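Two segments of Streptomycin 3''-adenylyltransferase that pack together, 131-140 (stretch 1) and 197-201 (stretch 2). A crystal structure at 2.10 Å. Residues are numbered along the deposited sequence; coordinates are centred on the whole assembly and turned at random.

Stretch 1 (131-140) TIMLYQAKRK
Stretch 2 197-201: TGKII

Ile200 is the centre of this small contact, which buries 282 Å² in all and is held by packing, without a hydrogen bond between the two stretches. Residues 131–139 are helical, with backbone bonds such as Gln136 N to Ile132 O (2.8 Å) and Ala137 N to Met133 O (2.6 Å); Lys140 leaves the helix at phi/psi -151/120. Against this helix lies an irregular segment, closest in register where the CA atoms of Gln136 and Ile200 stand 7.0 Å apart.

Ile200, extended at -93/145, points its CA-to-CB bond toward the helix and, with chi1 m and chi2 t, places CD1 3.8 Å from CG2 of Ile132 (chi1 m, chi2 t). This is the apolar pair of the contact, and branched aliphatic side chains suit it because they fill space without polar groups to satisfy. One turn on, Gln136 leaves CA sideways, but its extended chain (chi1 t, chi2 t, chi3 22°) brings NE2 to 3.5 Å from Ile200 CG2. That nitrogen is hydrogen-bonded elsewhere in the structure, so its packing against a methyl group does not leave it without a polar partner.

Arg139, a turn beyond Tyr135, has its CA-to-CB bond directed toward the segment; its rotamer is chi1 m, chi2 t, chi3 p, chi4 -112°. Its long side chain suits an exposed site, spreading a flat guanidinium beside the backbone: Gly198 O lies over one face, 4.0 Å from Arg139 NH2, and Lys199 CA is also 4.0 Å from Arg139 NH2. Tyr135 (chi1 t, chi2 87°) meets the same carbonyl at its ring edge, its OH 3.9 Å from Gly198 O.

Gly198 has phi/psi 135/-5, where a CB would jam against the preceding carbonyl oxygen; glycine is therefore required. Next, Lys199 N donates to Thr197 OG1 (3.3 Å, 172°), linking the residues on the two sides of Gly198, and at -111/148 the chain extends into Ile200.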

# COMPACT_ATOMS: atom_id res chain seq x y z
N THR A 131 7.98 -1.07 5.74
CA THR A 131 9.23 -1.70 5.33
C THR A 131 9.09 -2.37 3.97
O THR A 131 10.05 -2.42 3.19
CB THR A 131 9.69 -2.71 6.38
OG1 THR A 131 10.15 -2.01 7.54
CG2 THR A 131 10.82 -3.58 5.83
N ILE A 132 7.92 -2.93 3.67
CA ILE A 132 7.69 -3.54 2.37
C ILE A 132 7.51 -2.47 1.30
O ILE A 132 7.91 -2.67 0.14
CB ILE A 132 6.47 -4.47 2.45
CG1 ILE A 132 6.58 -5.40 3.66
CG2 ILE A 132 6.33 -5.29 1.18
CD1 ILE A 132 5.30 -6.12 3.99
N MET A 133 6.91 -1.34 1.67
CA MET A 133 6.73 -0.24 0.73
C MET A 133 8.07 0.37 0.35
O MET A 133 8.39 0.50 -0.84
CB MET A 133 5.81 0.81 1.34
CG MET A 133 4.54 0.24 1.93
SD MET A 133 3.52 1.46 2.77
CE MET A 133 3.72 2.90 1.71
N LEU A 134 8.87 0.74 1.35
CA LEU A 134 10.18 1.31 1.07
C LEU A 134 11.03 0.33 0.27
O LEU A 134 11.81 0.73 -0.60
CB LEU A 134 10.87 1.69 2.37
CG LEU A 134 10.16 2.72 3.25
CD1 LEU A 134 10.94 2.98 4.53
CD2 LEU A 134 9.95 4.01 2.48
N TYR A 135 10.91 -0.97 0.56
CA TYR A 135 11.61 -1.96 -0.24
C TYR A 135 11.10 -1.95 -1.68
O TYR A 135 11.88 -1.94 -2.63
CB TYR A 135 11.45 -3.35 0.38
CG TYR A 135 12.14 -4.45 -0.38
CD1 TYR A 135 13.47 -4.76 -0.13
CD2 TYR A 135 11.46 -5.18 -1.34
CE1 TYR A 135 14.11 -5.77 -0.83
CE2 TYR A 135 12.09 -6.19 -2.04
CZ TYR A 135 13.41 -6.48 -1.78
OH TYR A 135 14.04 -7.49 -2.48
N GLN A 136 9.78 -1.97 -1.84
CA GLN A 136 9.18 -1.89 -3.17
C GLN A 136 9.59 -0.61 -3.88
O GLN A 136 10.13 -0.64 -4.99
CB GLN A 136 7.66 -1.98 -3.05
CG GLN A 136 6.90 -1.91 -4.36
CD GLN A 136 5.43 -2.27 -4.20
OE1 GLN A 136 4.88 -2.19 -3.11
NE2 GLN A 136 4.80 -2.68 -5.30
N ALA A 137 9.34 0.54 -3.24
CA ALA A 137 9.65 1.82 -3.87
C ALA A 137 11.13 1.94 -4.21
O ALA A 137 11.49 2.43 -5.28
CB ALA A 137 9.22 2.96 -2.94
N LYS A 138 12.01 1.50 -3.30
CA LYS A 138 13.44 1.64 -3.52
C LYS A 138 13.89 0.89 -4.77
O LYS A 138 14.83 1.33 -5.45
CB LYS A 138 14.21 1.13 -2.29
CG LYS A 138 15.67 1.55 -2.26
CD LYS A 138 16.22 1.58 -0.84
CE LYS A 138 17.73 1.83 -0.83
NZ LYS A 138 18.51 0.60 -1.16
N ARG A 139 13.23 -0.22 -5.10
CA ARG A 139 13.64 -0.99 -6.27
C ARG A 139 13.08 -0.44 -7.56
O ARG A 139 13.73 -0.53 -8.61
CB ARG A 139 13.22 -2.46 -6.10
CG ARG A 139 14.04 -3.23 -5.08
CD ARG A 139 13.36 -4.54 -4.68
NE ARG A 139 13.31 -5.50 -5.78
CZ ARG A 139 12.19 -5.88 -6.38
NH1 ARG A 139 11.01 -5.40 -6.00
NH2 ARG A 139 12.24 -6.76 -7.38
N LYS A 140 11.87 0.11 -7.54
CA LYS A 140 11.31 0.75 -8.73
C LYS A 140 10.36 1.86 -8.31
O LYS A 140 9.36 1.60 -7.63
CB LYS A 140 10.59 -0.26 -9.62
CG LYS A 140 9.96 0.37 -10.87
CD LYS A 140 10.14 -0.50 -12.10
CE LYS A 140 9.96 0.32 -13.38
NZ LYS A 140 11.15 1.17 -13.70
N THR A 197 10.26 -15.80 -4.87
CA THR A 197 10.98 -15.21 -6.00
C THR A 197 11.75 -13.97 -5.55
O THR A 197 12.98 -13.93 -5.62
CB THR A 197 10.00 -14.85 -7.11
OG1 THR A 197 9.26 -13.69 -6.73
CG2 THR A 197 9.03 -16.00 -7.39
N GLY A 198 11.03 -12.97 -5.05
CA GLY A 198 11.65 -11.77 -4.52
C GLY A 198 10.99 -10.49 -4.97
O GLY A 198 11.36 -9.40 -4.52
N LYS A 199 10.00 -10.60 -5.85
CA LYS A 199 9.36 -9.44 -6.46
C LYS A 199 7.94 -9.30 -5.95
O LYS A 199 7.27 -10.28 -5.63
CB LYS A 199 9.36 -9.57 -7.99
CG LYS A 199 10.42 -10.50 -8.57
CD LYS A 199 10.34 -10.58 -10.10
CE LYS A 199 10.64 -9.24 -10.76
NZ LYS A 199 11.17 -9.39 -12.15
N ILE A 200 7.48 -8.05 -5.88
CA ILE A 200 6.09 -7.74 -5.54
C ILE A 200 5.31 -7.62 -6.84
O ILE A 200 5.83 -7.15 -7.85
CB ILE A 200 5.99 -6.46 -4.71
CG1 ILE A 200 6.63 -6.66 -3.34
CG2 ILE A 200 4.53 -6.04 -4.54
CD1 ILE A 200 6.82 -5.38 -2.55
N ILE A 201 4.05 -8.04 -6.81
CA ILE A 201 3.19 -7.94 -7.99
C ILE A 201 1.76 -7.65 -7.56
O ILE A 201 1.44 -7.72 -6.36
CB ILE A 201 3.26 -9.21 -8.86
CG1 ILE A 201 2.29 -10.27 -8.34
CG2 ILE A 201 4.68 -9.77 -8.90
CD1 ILE A 201 2.33 -11.57 -9.13